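Local coordinates for gamma-glutamyltransferase 1 Threonine peptidase. MEROPS family T03 (Pseudomonas nitroreducens, PDB 7D9E), which transfers gamma-glutamyl groups from donors such as glutathione to amino acids or, in hydrolysis, to water, at the interface of chains A and B. Residues are numbered along the deposited sequence; one frame, centred on the assembly and turned at random. Chains: chain A, Gamma-glutamyltransferase 1 Threonine peptidase. MEROPS family T03; chain B, Gamma-glutamyltransferase 1 Threonine peptidase. MEROPS family T03.

The interface of chains A and B. Residues chain A 47, 52-54, 83; chain B 6, 8, 12-14.
The start of helix 53-67 of chain A, with A:Asn52 just ahead of it and A:Leu47 from helix 37-48, packs against strands 2-7 and 13-19 of chain B and the loop joining them, while strand 77-84 of chain A runs beside strand 13-19. This is the Ntn-hydrolase fold of gamma-glutamyltranspeptidases, in which the large and small subunits build a shared core; strand 2-7 directly follows the nucleophile, B:Thr1. A:Tyr83 and B:Ala13 pair as an antiparallel bridge, with B:Ala13 N 2.8 Å from A:Tyr83 O and A:Tyr83 N 2.9 Å from B:Ala13 O, so the sheet continues across the subunits. At the helix start, the carboxylate oxygen OD2 of B:Asp8 accepts the backbone N-H of A:Ala53 at 2.9 Å, on its anti side and 20° out of the carboxylate plane. With CG between the backbone N and the carbonyl carbon (chi1 71°), the carboxylate is turned so that OD2 meets the first turn of the helix. The syn lone pair of OD2 takes the amide ND2 of B:Asn12 at 3.0 Å, nearly in the amide plane, while OD1 receives B:Asn12 N from above the carboxylate plane. Both oxygens are thus tied to the loop, and the helix N-terminus would probably stabilise their negative charge. An alanine in place of B:Asp8 would probably leave A:Ala53 N without this cross-chain acceptor and the B:Asn12 amide freer to turn. Beside the carboxylate, A:Leu47 CD2 meets B:Asp8 CB at 3.8 Å, the two side chains crossing at about a right angle. On the strand side, the methyl of A:Ala53 lies against CG2 of B:Ile6 and of B:Val14, and CG2 of A:Val54 touches that same B:Val14 branch at 3.8 Å.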
ATOM      1  N   LEU A  47     -22.772   2.949   5.055  1.00 28.00           N
ATOM      2  CA  LEU A  47     -23.484   1.760   4.596  1.00 28.55           C
ATOM      3  C   LEU A  47     -24.866   1.672   5.225  1.00 32.83           C
ATOM      4  O   LEU A  47     -25.841   1.321   4.550  1.00 32.26           O
ATOM      5  CB  LEU A  47     -22.693   0.508   4.963  1.00 28.10           C
ATOM      6  CG  LEU A  47     -21.342   0.303   4.293  1.00 26.12           C
ATOM      7  CD1 LEU A  47     -20.661  -0.924   4.895  1.00 32.40           C
ATOM      8  CD2 LEU A  47     -21.482   0.178   2.811  1.00 28.38           C
ATOM      9  N   ASN A  52     -23.278   3.135  -1.058  1.00 28.10           N
ATOM     10  CA  ASN A  52     -22.609   1.951  -1.586  1.00 29.56           C
ATOM     11  C   ASN A  52     -21.154   1.891  -1.108  1.00 25.72           C
ATOM     12  O   ASN A  52     -20.680   2.727  -0.329  1.00 25.82           O
ATOM     13  CB  ASN A  52     -22.832   1.833  -3.099  1.00 29.47           C
ATOM     14  CG  ASN A  52     -22.086   2.887  -3.906  1.00 29.32           C
ATOM     15  OD1 ASN A  52     -21.083   3.439  -3.452  1.00 28.83           O
ATOM     16  ND2 ASN A  52     -22.587   3.187  -5.094  1.00 32.70           N
ATOM     17  N   ALA A  53     -20.455   0.834  -1.516  1.00 25.66           N
ATOM     18  CA  ALA A  53     -19.100   0.638  -1.026  1.00 21.28           C
ATOM     19  C   ALA A  53     -18.204   1.802  -1.415  1.00 21.14           C
ATOM     20  O   ALA A  53     -17.270   2.136  -0.684  1.00 21.69           O
ATOM     21  CB  ALA A  53     -18.509  -0.676  -1.545  1.00 22.92           C
ATOM     22  N   VAL A  54     -18.462   2.426  -2.566  1.00 20.95           N
ATOM     23  CA  VAL A  54     -17.620   3.532  -3.004  1.00 21.72           C
ATOM     24  C   VAL A  54     -17.920   4.785  -2.190  1.00 22.12           C
ATOM     25  O   VAL A  54     -16.997   5.494  -1.769  1.00 21.22           O
ATOM     26  CB  VAL A  54     -17.770   3.767  -4.517  1.00 23.42           C
ATOM     27  CG1 VAL A  54     -17.039   5.040  -4.927  1.00 24.51           C
ATOM     28  CG2 VAL A  54     -17.251   2.558  -5.289  1.00 23.76           C
ATOM     29  N   TYR A  83     -14.837  -3.965  -7.176  1.00 18.36           N
ATOM     30  CA  TYR A  83     -15.716  -4.923  -7.832  1.00 17.99           C
ATOM     31  C   TYR A  83     -17.113  -4.338  -7.683  1.00 22.93           C
ATOM     32  O   TYR A  83     -17.668  -4.338  -6.584  1.00 24.00           O
ATOM     33  CB  TYR A  83     -15.589  -6.301  -7.194  1.00 20.45           C
ATOM     34  CG  TYR A  83     -16.009  -7.440  -8.071  1.00 19.50           C
ATOM     35  CD1 TYR A  83     -15.233  -7.815  -9.157  1.00 20.74           C
ATOM     36  CD2 TYR A  83     -17.148  -8.182  -7.786  1.00 24.78           C
ATOM     37  CE1 TYR A  83     -15.604  -8.872  -9.958  1.00 20.92           C
ATOM     38  CE2 TYR A  83     -17.526  -9.245  -8.579  1.00 25.61           C
ATOM     39  CZ  TYR A  83     -16.746  -9.602  -9.654  1.00 24.33           C
ATOM     40  OH  TYR A  83     -17.128 -10.668 -10.430  1.00 28.86           O
TER
ATOM     41  N   ILE B   6     -13.935  -2.707   2.144  1.00 16.78           N
ATOM     42  CA  ILE B   6     -15.365  -2.492   2.335  1.00 16.84           C
ATOM     43  C   ILE B   6     -16.137  -3.381   1.371  1.00 17.96           C
ATOM     44  O   ILE B   6     -15.761  -3.533   0.206  1.00 19.59           O
ATOM     45  CB  ILE B   6     -15.774  -1.021   2.124  1.00 18.38           C
ATOM     46  CG1 ILE B   6     -15.078  -0.122   3.164  1.00 18.65           C
ATOM     47  CG2 ILE B   6     -17.255  -0.830   2.222  1.00 19.57           C
ATOM     48  CD1 ILE B   6     -15.094   1.352   2.819  1.00 20.10           C
ATOM     49  N   ASP B   8     -20.417  -3.846   0.427  1.00 21.65           N
ATOM     50  CA  ASP B   8     -21.778  -3.411   0.709  1.00 23.50           C
ATOM     51  C   ASP B   8     -22.744  -4.576   0.512  1.00 26.56           C
ATOM     52  O   ASP B   8     -22.368  -5.643   0.027  1.00 27.35           O
ATOM     53  CB  ASP B   8     -22.147  -2.150  -0.090  1.00 27.63           C
ATOM     54  CG  ASP B   8     -22.336  -2.398  -1.582  1.00 30.20           C
ATOM     55  OD1 ASP B   8     -22.651  -3.524  -2.005  1.00 29.75           O
ATOM     56  OD2 ASP B   8     -22.143  -1.432  -2.344  1.00 30.16           O
ATOM     57  N   ASN B  12     -20.940  -5.269  -3.762  1.00 25.50           N
ATOM     58  CA  ASN B  12     -19.866  -4.443  -4.288  1.00 22.35           C
ATOM     59  C   ASN B  12     -18.751  -4.355  -3.257  1.00 23.20           C
ATOM     60  O   ASN B  12     -18.989  -4.370  -2.048  1.00 23.97           O
ATOM     61  CB  ASN B  12     -20.375  -3.034  -4.559  1.00 26.10           C
ATOM     62  CG  ASN B  12     -21.521  -3.000  -5.509  1.00 28.70           C
ATOM     63  OD1 ASN B  12     -21.531  -3.708  -6.527  1.00 29.42           O
ATOM     64  ND2 ASN B  12     -22.553  -2.235  -5.155  1.00 34.50           N
ATOM     65  N   ALA B  13     -17.523  -4.253  -3.743  1.00 19.34           N
ATOM     66  CA  ALA B  13     -16.365  -4.253  -2.868  1.00 20.66           C
ATOM     67  C   ALA B  13     -15.382  -3.176  -3.283  1.00 19.00           C
ATOM     68  O   ALA B  13     -15.197  -2.891  -4.464  1.00 19.84           O
ATOM     69  CB  ALA B  13     -15.667  -5.622  -2.882  1.00 21.83           C
ATOM     70  N   VAL B  14     -14.734  -2.586  -2.283  1.00 17.90           N
ATOM     71  CA  VAL B  14     -13.623  -1.660  -2.474  1.00 17.58           C
ATOM     72  C   VAL B  14     -12.461  -2.116  -1.599  1.00 17.96           C
ATOM     73  O   VAL B  14     -12.636  -2.362  -0.396  1.00 17.75           O
ATOM     74  CB  VAL B  14     -14.005  -0.206  -2.131  1.00 19.37           C
ATOM     75  CG1 VAL B  14     -12.746   0.696  -2.142  1.00 20.72           C
ATOM     76  CG2 VAL B  14     -15.056   0.333  -3.074  1.00 21.03           C
TER